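Local coordinates for DegV family protein ([Eubacterium] eligens, PDB 5UXY), which binds a long-chain fatty acid and, as in related FakB proteins, probably presents it to a fatty acid kinase for phosphorylation, at residues F79-T84 with I124-L129; A11-E16 with T118-R123; T60-I65 with Y91-A96. All coordinates share one frame; numbering follows the deposited sequence. Where two conformers were deposited one is given.

Contact 1: F79-T84 with I124-L129. With X90 (heptadecanoic acid), chain D.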
loop_
_atom_site.group_PDB
_atom_site.type_symbol
_atom_site.label_atom_id
_atom_site.label_comp_id
_atom_site.label_asym_id
_atom_site.label_seq_id
_atom_site.Cartn_x
_atom_site.Cartn_y
_atom_site.Cartn_z
ATOM N N PHE A 79 15.912 3.029 5.857
ATOM C CA PHE A 79 15.122 3.211 4.645
ATOM C C PHE A 79 13.691 3.412 5.106
ATOM O O PHE A 79 13.207 2.665 5.965
ATOM C CB PHE A 79 15.216 2.000 3.686
ATOM C CG PHE A 79 16.502 1.942 2.966
ATOM C CD1 PHE A 79 16.745 2.805 1.895
ATOM C CD2 PHE A 79 17.518 1.073 3.374
ATOM C CE1 PHE A 79 18.000 2.773 1.247
ATOM C CE2 PHE A 79 18.762 1.036 2.712
ATOM C CZ PHE A 79 19.001 1.903 1.664
ATOM N N VAL A 80 13.038 4.455 4.589
ATOM C CA VAL A 80 11.655 4.767 4.963
ATOM C C VAL A 80 10.829 4.636 3.698
ATOM O O VAL A 80 11.161 5.265 2.690
ATOM C CB VAL A 80 11.520 6.195 5.520
ATOM C CG1 VAL A 80 10.084 6.404 5.995
ATOM C CG2 VAL A 80 12.495 6.441 6.674
ATOM N N VAL A 81 9.769 3.821 3.715
ATOM C CA VAL A 81 8.922 3.679 2.517
ATOM C C VAL A 81 7.589 4.363 2.809
ATOM O O VAL A 81 6.997 4.137 3.868
ATOM C CB VAL A 81 8.736 2.200 2.142
ATOM C CG1 VAL A 81 7.817 2.083 0.872
ATOM C CG2 VAL A 81 10.092 1.547 1.918
ATOM N N THR A 82 7.135 5.255 1.906
ATOM C CA THR A 82 5.879 5.960 2.170
ATOM C C THR A 82 4.866 5.720 1.052
ATOM O O THR A 82 5.204 5.385 -0.068
ATOM C CB THR A 82 6.037 7.495 2.314
ATOM O OG1 THR A 82 6.324 8.066 1.044
ATOM C CG2 THR A 82 7.219 7.875 3.266
ATOM N N ILE A 83 3.601 5.895 1.401
ATOM C CA ILE A 83 2.556 5.923 0.373
ATOM C C ILE A 83 2.819 7.102 -0.597
ATOM O O ILE A 83 3.524 8.074 -0.284
ATOM C CB ILE A 83 1.219 6.025 1.128
ATOM C CG1 ILE A 83 0.020 6.107 0.174
ATOM C CG2 ILE A 83 1.207 7.214 1.988
ATOM C CD1 ILE A 83 -1.312 5.963 0.949
ATOM N N THR A 84 2.294 6.975 -1.806
ATOM C CA THR A 84 2.538 7.921 -2.881
ATOM C C THR A 84 2.447 9.381 -2.459
ATOM O O THR A 84 1.466 9.831 -1.849
ATOM C CB THR A 84 1.561 7.657 -4.049
ATOM O OG1 THR A 84 1.751 8.695 -5.010
ATOM C CG2 THR A 84 0.093 7.652 -3.545
ATOM N N ILE A 124 6.182 -5.038 -1.413
ATOM C CA ILE A 124 7.189 -5.605 -2.323
ATOM C C ILE A 124 8.503 -4.811 -2.250
ATOM O O ILE A 124 9.602 -5.380 -2.291
ATOM C CB ILE A 124 6.598 -5.668 -3.742
ATOM C CG1 ILE A 124 5.648 -6.885 -3.809
ATOM C CG2 ILE A 124 7.682 -5.830 -4.819
ATOM C CD1 ILE A 124 5.048 -7.132 -5.243
ATOM N N ILE A 125 8.406 -3.494 -2.179
ATOM C CA ILE A 125 9.607 -2.672 -1.990
ATOM C C ILE A 125 10.313 -3.043 -0.687
ATOM O O ILE A 125 11.529 -3.264 -0.663
ATOM C CB ILE A 125 9.231 -1.186 -2.010
ATOM C CG1 ILE A 125 8.736 -0.795 -3.414
ATOM C CG2 ILE A 125 10.433 -0.329 -1.576
ATOM C CD1 ILE A 125 7.965 0.551 -3.475
ATOM N N LEU A 126 9.568 -3.083 0.410
ATOM C CA LEU A 126 10.172 -3.446 1.700
ATOM C C LEU A 126 10.830 -4.821 1.631
ATOM O O LEU A 126 11.919 -5.031 2.175
ATOM C CB LEU A 126 9.116 -3.430 2.806
ATOM C CG LEU A 126 8.637 -2.064 3.245
ATOM C CD1 LEU A 126 7.307 -2.193 3.983
ATOM C CD2 LEU A 126 9.696 -1.382 4.186
ATOM N N GLU A 127 10.186 -5.779 0.962
ATOM C CA GLU A 127 10.817 -7.098 0.909
ATOM C C GLU A 127 12.066 -7.104 0.050
ATOM O O GLU A 127 12.970 -7.934 0.259
ATOM C CB GLU A 127 9.824 -8.126 0.366
ATOM C CG GLU A 127 8.648 -8.367 1.322
ATOM C CD GLU A 127 7.744 -9.479 0.773
ATOM O OE1 GLU A 127 8.245 -10.339 0.021
ATOM O OE2 GLU A 127 6.570 -9.519 1.127
ATOM N N GLN A 128 12.110 -6.260 -0.970
ATOM C CA GLN A 128 13.319 -6.199 -1.767
ATOM C C GLN A 128 14.466 -5.523 -1.007
ATOM O O GLN A 128 15.635 -5.918 -1.158
ATOM C CB GLN A 128 13.043 -5.468 -3.065
ATOM C CG GLN A 128 14.262 -5.470 -3.968
ATOM C CD GLN A 128 14.613 -6.852 -4.513
ATOM O OE1 GLN A 128 13.845 -7.821 -4.394
ATOM N NE2 GLN A 128 15.803 -6.948 -5.090
ATOM N N LEU A 129 14.157 -4.491 -0.221
ATOM C CA LEU A 129 15.165 -3.900 0.649
ATOM C C LEU A 129 15.708 -4.982 1.592
ATOM O O LEU A 129 16.923 -5.151 1.759
ATOM C CB LEU A 129 14.555 -2.766 1.447
ATOM C CG LEU A 129 14.224 -1.481 0.619
ATOM C CD1 LEU A 129 13.386 -0.528 1.476
ATOM C CD2 LEU A 129 15.557 -0.862 0.117
HETATM O O19 X90 D . -4.405 11.262 4.748
HETATM C C21 X90 D . -3.421 10.884 4.041
HETATM O O21 X90 D . -2.486 11.728 3.777
HETATM C C22 X90 D . -3.440 9.437 3.493
HETATM C C23 X90 D . -4.204 9.486 2.147
HETATM C C24 X90 D . -4.060 8.144 1.383
HETATM C C25 X90 D . -4.733 8.321 -0.017
HETATM C C26 X90 D . -4.559 7.145 -0.997
HETATM C C27 X90 D . -4.617 5.801 -0.283
HETATM C C28 X90 D . -4.817 4.633 -1.276
HETATM C C29 X90 D . -5.358 3.382 -0.556
HETATM C C30 X90 D . -6.816 2.371 -2.667
HETATM C C31 X90 D . -6.157 1.777 -3.966
HETATM C C32 X90 D . -5.390 2.911 -4.680
HETATM C C33 X90 D . -4.165 2.452 -5.478
HETATM C C34 X90 D . -3.482 3.585 -6.285
HETATM C C35 X90 D . -2.124 3.934 -5.649
HETATM C C36 X90 D . -1.348 5.095 -6.296
HETATM C C39 X90 D . -5.839 2.210 -1.456
#
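F79 and L129 meet at the start of an apolar seam between strand 77-82 and helix 119-134, whose short segments run nearly antiparallel, at 166°, with their axes 9.6 Å apart at closest approach. The aromatic part of this seam is a CH-pi contact. Methyl CD2 of L129 sits over the centre of one face of the F79 ring, 4.2 Å from its centroid, while the other methyl, CD1, rests on F79 CB. The two branches of one leucine are thus shared between the ring and its stem. F79 also stacks on the ring of F139.

The aliphatic contacts converge on a single methyl. V81 has CG1 anti to its backbone N (chi1 179°), which turns CG2 to the helix. There CG2 meets L126 CD2 at 3.7 Å, L129 CD1 at 3.9 Å and I125 CG2 at 4.0 Å, so one branch of the valine fits among I125 and L126 and, one turn on, L129. No hydrogen bond crosses between the segments, and the packing is wholly apolar and buried.

Polar interactions lie around this core. T82 OG1 donates to I83 O from above the carbonyl plane, and I83 N bonds to D9 OD2. On the helix, E127 pairs with K225 and R227.

Contact with the lipid is made past the end of the seam. The extended side chain of I83 carries CD1 to within 3.5 Å of heptadecanoic acid C27, and T84 CG2 lies near C36. The strand's other face carries V80, whose CB points away from helix 119-134, and T82, which packs on T90, Y91 and A94 of helix 90-102. A helix running antiparallel to a strand of the sheet it covers, with a second helix on the other face, is characteristic of a three-layer alpha/beta/alpha, Rossmann-like domain.

Contact 2: A11-E16 with T118-R123. With X90 (heptadecanoic acid), chain D.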
loop_
_atom_site.group_PDB
_atom_site.type_symbol
_atom_site.label_atom_id
_atom_site.label_comp_id
_atom_site.label_asym_id
_atom_site.label_seq_id
_atom_site.Cartn_x
_atom_site.Cartn_y
_atom_site.Cartn_z
ATOM N N ALA A 11 0.093 2.351 5.663
ATOM C CA ALA A 11 -0.480 1.918 4.376
ATOM C C ALA A 11 0.195 0.677 3.807
ATOM O O ALA A 11 -0.313 0.123 2.824
ATOM C CB ALA A 11 -0.411 3.047 3.327
ATOM N N CYS A 12 1.312 0.223 4.384
ATOM C CA CYS A 12 1.939 -0.988 3.876
ATOM C C CYS A 12 1.245 -2.245 4.370
ATOM O O CYS A 12 1.607 -3.349 3.942
ATOM C CB CYS A 12 3.418 -1.031 4.265
ATOM S SG CYS A 12 3.668 -1.298 6.084
ATOM N N ASP A 13 0.296 -2.101 5.291
ATOM C CA ASP A 13 -0.578 -3.152 5.837
ATOM C C ASP A 13 0.119 -4.145 6.783
ATOM O O ASP A 13 -0.578 -5.017 7.340
ATOM C CB ASP A 13 -1.278 -3.995 4.737
ATOM C CG ASP A 13 -2.102 -3.108 3.692
ATOM O OD1 ASP A 13 -2.916 -2.274 4.133
ATOM O OD2 ASP A 13 -1.925 -3.286 2.437
ATOM N N ILE A 14 1.429 -4.059 7.000
ATOM C CA ILE A 14 2.139 -5.052 7.805
ATOM C C ILE A 14 2.764 -4.377 9.007
ATOM O O ILE A 14 2.920 -3.157 9.045
ATOM C CB ILE A 14 3.200 -5.798 7.021
ATOM C CG1 ILE A 14 4.213 -4.822 6.422
ATOM C CG2 ILE A 14 2.521 -6.610 5.925
ATOM C CD1 ILE A 14 5.482 -5.502 5.983
ATOM N N LYS A 15 3.045 -5.193 10.028
ATOM C CA LYS A 15 3.609 -4.713 11.292
ATOM C C LYS A 15 4.959 -5.333 11.603
ATOM O O LYS A 15 5.641 -4.848 12.515
ATOM C CB LYS A 15 2.687 -5.006 12.488
ATOM C CG LYS A 15 1.270 -4.501 12.409
ATOM C CD LYS A 15 1.199 -3.004 12.263
ATOM C CE LYS A 15 -0.202 -2.480 12.619
ATOM N NZ LYS A 15 -1.255 -2.794 11.594
ATOM N N GLU A 16 5.352 -6.386 10.897
ATOM C CA GLU A 16 6.665 -6.971 11.050
ATOM C C GLU A 16 7.126 -7.503 9.717
ATOM O O GLU A 16 6.330 -7.767 8.816
ATOM C CB GLU A 16 6.661 -8.114 12.073
ATOM C CG GLU A 16 5.881 -9.293 11.608
ATOM C CD GLU A 16 6.063 -10.475 12.557
ATOM O OE1 GLU A 16 6.937 -10.383 13.465
ATOM O OE2 GLU A 16 5.331 -11.480 12.398
ATOM N N THR A 118 0.918 2.173 -2.969
ATOM C CA THR A 118 0.334 1.906 -1.644
ATOM C C THR A 118 0.370 0.392 -1.417
ATOM O O THR A 118 0.721 -0.370 -2.314
ATOM C CB THR A 118 -1.112 2.427 -1.538
ATOM O OG1 THR A 118 -1.484 2.490 -0.156
ATOM C CG2 THR A 118 -2.110 1.478 -2.299
ATOM N N GLY A 119 0.058 -0.012 -0.187
ATOM C CA GLY A 119 -0.255 -1.388 0.137
ATOM C C GLY A 119 0.756 -2.388 -0.391
ATOM O O GLY A 119 1.935 -2.357 -0.025
ATOM N N PRO A 120 0.313 -3.345 -1.233
ATOM C CA PRO A 120 1.215 -4.453 -1.562
ATOM C C PRO A 120 2.427 -4.018 -2.355
ATOM O O PRO A 120 3.435 -4.736 -2.359
ATOM C CB PRO A 120 0.322 -5.437 -2.367
ATOM C CG PRO A 120 -0.826 -4.561 -2.841
ATOM C CD PRO A 120 -1.066 -3.610 -1.686
ATOM N N GLN A 121 2.370 -2.862 -3.028
ATOM C CA GLN A 121 3.565 -2.400 -3.724
ATOM C C GLN A 121 4.605 -1.880 -2.722
ATOM O O GLN A 121 5.807 -2.167 -2.858
ATOM C CB GLN A 121 3.180 -1.348 -4.778
ATOM C CG GLN A 121 4.367 -1.002 -5.738
ATOM C CD GLN A 121 3.909 -0.484 -7.108
ATOM O OE1 GLN A 121 2.774 -0.033 -7.278
ATOM N NE2 GLN A 121 4.820 -0.501 -8.087
HETATM N N MSE A 122 4.143 -1.234 -1.664
HETATM C CA MSE A 122 5.023 -0.864 -0.518
HETATM C C MSE A 122 5.620 -2.125 0.098
HETATM O O MSE A 122 6.819 -2.202 0.387
HETATM C CB MSE A 122 4.249 -0.081 0.534
HETATM C CG MSE A 122 3.769 1.260 -0.001
HETATM SE SE MSE A 122 2.762 2.220 1.321
HETATM C CE MSE A 122 4.279 2.431 2.680
ATOM N N ARG A 123 4.779 -3.155 0.240
ATOM C CA ARG A 123 5.301 -4.404 0.795
ATOM C C ARG A 123 6.378 -5.020 -0.090
ATOM O O ARG A 123 7.398 -5.480 0.422
ATOM C CB ARG A 123 4.150 -5.393 1.042
ATOM C CG ARG A 123 4.685 -6.671 1.648
ATOM C CD ARG A 123 3.554 -7.622 2.034
ATOM N NE ARG A 123 4.203 -8.825 2.559
ATOM C CZ ARG A 123 3.592 -9.662 3.379
ATOM N NH1 ARG A 123 2.328 -9.421 3.752
ATOM N NH2 ARG A 123 4.244 -10.701 3.846
HETATM O O19 X90 D . -4.405 11.262 4.748
HETATM C C21 X90 D . -3.421 10.884 4.041
HETATM O O21 X90 D . -2.486 11.728 3.777
HETATM C C22 X90 D . -3.440 9.437 3.493
HETATM C C23 X90 D . -4.204 9.486 2.147
HETATM C C24 X90 D . -4.060 8.144 1.383
HETATM C C25 X90 D . -4.733 8.321 -0.017
HETATM C C26 X90 D . -4.559 7.145 -0.997
HETATM C C27 X90 D . -4.617 5.801 -0.283
HETATM C C28 X90 D . -4.817 4.633 -1.276
HETATM C C29 X90 D . -5.358 3.382 -0.556
HETATM C C30 X90 D . -6.816 2.371 -2.667
HETATM C C31 X90 D . -6.157 1.777 -3.966
HETATM C C32 X90 D . -5.390 2.911 -4.680
HETATM C C33 X90 D . -4.165 2.452 -5.478
HETATM C C34 X90 D . -3.482 3.585 -6.285
HETATM C C35 X90 D . -2.124 3.934 -5.649
HETATM C C36 X90 D . -1.348 5.095 -6.296
HETATM C C39 X90 D . -5.839 2.210 -1.456
#
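A11 O accepts a weak hydrogen bond from G119 N (3.0 Å, 123° at the hydrogen) and also a CA-H...O contact from G119 CA; the backbones run so close here that the CA atoms of C12 and G119 are 4.4 Å apart. The pairing joins two loops of a Rossmann-like domain, the one following strand 5-9 and the one leading into helix 119-134, at the edge of the fatty-acid pocket. G119 has a positive phi, 49°, and D13 OD2 lies 3.4 Å from its CA; a side chain there would run into P120 CD. D13 OD1 is held by G259 N. Beneath the loop, SE of selenomethionine M122 lies against A11 CB, and the bend at chi3 (63°) folds the terminal CE onto C12 CB, both contacts apolar. On the lipid side, T118 turns OG1 to A11 CB at 3.7 Å, where the hydroxyl is buried without a polar partner, and lays CG2 against heptadecanoic acid C39 at 3.9 Å. With a serine here the methyl is gone, which would probably open a gap beside C39 and C33 of the bound chain. At the far end, R123 runs extended, its NE paired with E127 and the guanidinium in a cation-pi contact with Y256. The I14 side chain crosses it at about a right angle, putting CG2 3.6 Å from R123 NH1.

Contact 3: T60-I65 with Y91-A96. With X90 (heptadecanoic acid), chain D.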
loop_
_atom_site.group_PDB
_atom_site.type_symbol
_atom_site.label_atom_id
_atom_site.label_comp_id
_atom_site.label_asym_id
_atom_site.label_seq_id
_atom_site.Cartn_x
_atom_site.Cartn_y
_atom_site.Cartn_z
ATOM N N THR A 60 -8.620 11.275 6.703
ATOM C CA THR A 60 -7.382 10.639 7.130
ATOM C C THR A 60 -6.295 11.698 7.356
ATOM O O THR A 60 -6.366 12.812 6.834
ATOM C CB THR A 60 -6.886 9.584 6.120
ATOM O OG1 THR A 60 -6.660 10.201 4.840
ATOM C CG2 THR A 60 -7.975 8.470 5.960
ATOM N N ALA A 61 -5.273 11.302 8.095
ATOM C CA ALA A 61 -4.153 12.184 8.400
ATOM C C ALA A 61 -2.849 11.416 8.349
ATOM O O ALA A 61 -2.779 10.279 8.817
ATOM C CB ALA A 61 -4.305 12.807 9.789
ATOM N N CYS A 62 -1.784 12.075 7.889
ATOM C CA CYS A 62 -0.455 11.432 7.869
ATOM C C CYS A 62 0.133 11.422 9.291
ATOM O O CYS A 62 -0.390 12.100 10.194
ATOM C CB CYS A 62 0.431 12.172 6.866
ATOM S SG CYS A 62 0.850 13.791 7.435
ATOM N N PRO A 63 1.215 10.672 9.547
ATOM C CA PRO A 63 1.776 10.643 10.912
ATOM C C PRO A 63 2.437 11.967 11.281
ATOM O O PRO A 63 2.917 12.708 10.423
ATOM C CB PRO A 63 2.834 9.541 10.842
ATOM C CG PRO A 63 2.487 8.758 9.578
ATOM C CD PRO A 63 1.939 9.756 8.651
ATOM N N GLY A 64 2.503 12.235 12.588
ATOM C CA GLY A 64 3.230 13.412 13.041
ATOM C C GLY A 64 4.728 13.200 13.009
ATOM O O GLY A 64 5.220 12.068 13.034
ATOM N N ILE A 65 5.468 14.319 12.892
ATOM C CA ILE A 65 6.932 14.244 12.843
ATOM C C ILE A 65 7.446 13.429 14.019
ATOM O O ILE A 65 8.390 12.643 13.882
ATOM C CB ILE A 65 7.563 15.665 12.795
ATOM C CG1 ILE A 65 7.538 16.221 11.342
ATOM C CG2 ILE A 65 9.032 15.642 13.352
ATOM C CD1 ILE A 65 7.561 17.765 11.135
ATOM N N TYR A 91 4.704 11.442 2.502
ATOM C CA TYR A 91 6.097 11.609 2.068
ATOM C C TYR A 91 6.718 12.890 2.654
ATOM O O TYR A 91 7.842 12.875 3.181
ATOM C CB TYR A 91 6.165 11.599 0.538
ATOM C CG TYR A 91 7.564 11.901 -0.015
ATOM C CD1 TYR A 91 8.533 10.897 -0.085
ATOM C CD2 TYR A 91 7.908 13.180 -0.428
ATOM C CE1 TYR A 91 9.813 11.162 -0.600
ATOM C CE2 TYR A 91 9.173 13.453 -0.947
ATOM C CZ TYR A 91 10.113 12.455 -1.037
ATOM O OH TYR A 91 11.396 12.713 -1.552
ATOM N N ASN A 92 6.005 14.009 2.567
ATOM C CA ASN A 92 6.542 15.257 3.108
ATOM C C ASN A 92 6.755 15.170 4.616
ATOM O O ASN A 92 7.750 15.700 5.127
ATOM C CB ASN A 92 5.618 16.445 2.846
ATOM C CG ASN A 92 5.593 16.885 1.407
ATOM O OD1 ASN A 92 6.463 16.516 0.598
ATOM N ND2 ASN A 92 4.566 17.712 1.061
ATOM N N SER A 93 5.825 14.527 5.342
ATOM C CA SER A 93 6.013 14.405 6.791
ATOM C C SER A 93 7.257 13.553 7.112
ATOM O O SER A 93 7.992 13.836 8.069
ATOM C CB SER A 93 4.716 13.849 7.461
ATOM O OG SER A 93 4.499 12.436 7.229
ATOM N N ALA A 94 7.491 12.495 6.338
ATOM C CA ALA A 94 8.706 11.701 6.546
ATOM C C ALA A 94 9.960 12.516 6.227
ATOM O O ALA A 94 11.000 12.356 6.889
ATOM C CB ALA A 94 8.680 10.453 5.656
HETATM N N MSE A 95 9.913 13.312 5.142
HETATM C CA MSE A 95 11.069 14.145 4.796
HETATM C C MSE A 95 11.309 15.173 5.884
HETATM O O MSE A 95 12.475 15.492 6.194
HETATM C CB MSE A 95 10.866 14.853 3.439
HETATM C CG MSE A 95 10.895 13.915 2.246
HETATM SE SE MSE A 95 12.713 13.276 1.986
HETATM C CE MSE A 95 13.654 14.870 1.304
ATOM N N ALA A 96 10.235 15.712 6.468
ATOM C CA ALA A 96 10.422 16.670 7.553
ATOM C C ALA A 96 11.046 16.006 8.780
ATOM O O ALA A 96 11.895 16.594 9.478
ATOM C CB ALA A 96 9.077 17.308 7.912
HETATM O O19 X90 D . -4.405 11.262 4.748
HETATM C C21 X90 D . -3.421 10.884 4.041
HETATM O O21 X90 D . -2.486 11.728 3.777
HETATM C C22 X90 D . -3.440 9.437 3.493
HETATM C C23 X90 D . -4.204 9.486 2.147
HETATM C C24 X90 D . -4.060 8.144 1.383
HETATM C C25 X90 D . -4.733 8.321 -0.017
HETATM C C26 X90 D . -4.559 7.145 -0.997
HETATM C C27 X90 D . -4.617 5.801 -0.283
HETATM C C28 X90 D . -4.817 4.633 -1.276
HETATM C C29 X90 D . -5.358 3.382 -0.556
HETATM C C30 X90 D . -6.816 2.371 -2.667
HETATM C C31 X90 D . -6.157 1.777 -3.966
HETATM C C32 X90 D . -5.390 2.911 -4.680
HETATM C C33 X90 D . -4.165 2.452 -5.478
HETATM C C34 X90 D . -3.482 3.585 -6.285
HETATM C C35 X90 D . -2.124 3.934 -5.649
HETATM C C36 X90 D . -1.348 5.095 -6.296
HETATM C C39 X90 D . -5.839 2.210 -1.456
#
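S93 is the residue of helix 90-102 against which the turn after strand 59-61 is laid. Its CB packs on the sulfur of C62, SG to CB 3.9 Å, and its OG stands 3.6 Å from P63 O, close but not hydrogen-bonded to it. P63 CD approaches the same hydroxyl from the proline ring. One helical turn on, A96 CB meets I65 CD1 at 3.6 Å in the conformer given; I65 was modelled in two, so this apolar contact is less certain than those at S93.

A second shell of bonds holds the S93 hydroxyl. S93 has OG between its backbone N and carbonyl carbon (chi1 74°), which lets the hydroxyl bond back to T90 O in the preceding turn while also bonding to W68 NE1. The hydroxyl is therefore engaged twice by groups other than the facing turn. G64 occupies the N-cap position of helix 65-72, so the turn that lies on S93 leads directly into the helix that supplies W68.

Farther out and upstream, in strand 59-61, T60 reaches the lipid. Its OG1 is hydrogen-bonded to carboxylate oxygen O19 of heptadecanoic acid, at a modelled length of 2.5 Å that is very short and best read with caution. The same hydroxyl bonds to Y265 OH, and S88 OG is also hydrogen-bonded to the fatty acid.

Around the contact, A61 pairs by backbone hydrogen bonding with T28, and P63 packs on V25 and L27, which ties the turn to strand 21-30. Helix 90-102, in turn, sends Y91 and A94 to strands 77-82 and 109-114, so it is set between these strands on one side and the C62-I65 turn, leading into helix 65-72, on the other, near the surface.

How the contacts relate
Contacts 1 and 2 have centres 8 Å apart and share helix 119-134, and they touch where M122 CE packs 3.4 Å from V81 O. Contact 3 lies farther out, about 15 Å from contact 1 and 16 Å from contact 2 between centres. Along the chain the segments come as 11-16, 60-65, 79-84, 91-96, 118-123 and 124-129: contact 3 is nested within the loop closed by contact 2, and contact 1 crosses both. Strand 77-82 is covered by helix 119-134 on one face, through F79 and V81, and by helix 90-102 on the other, through V80 and T82; the loops and strand ends beside it line the bound fatty acid.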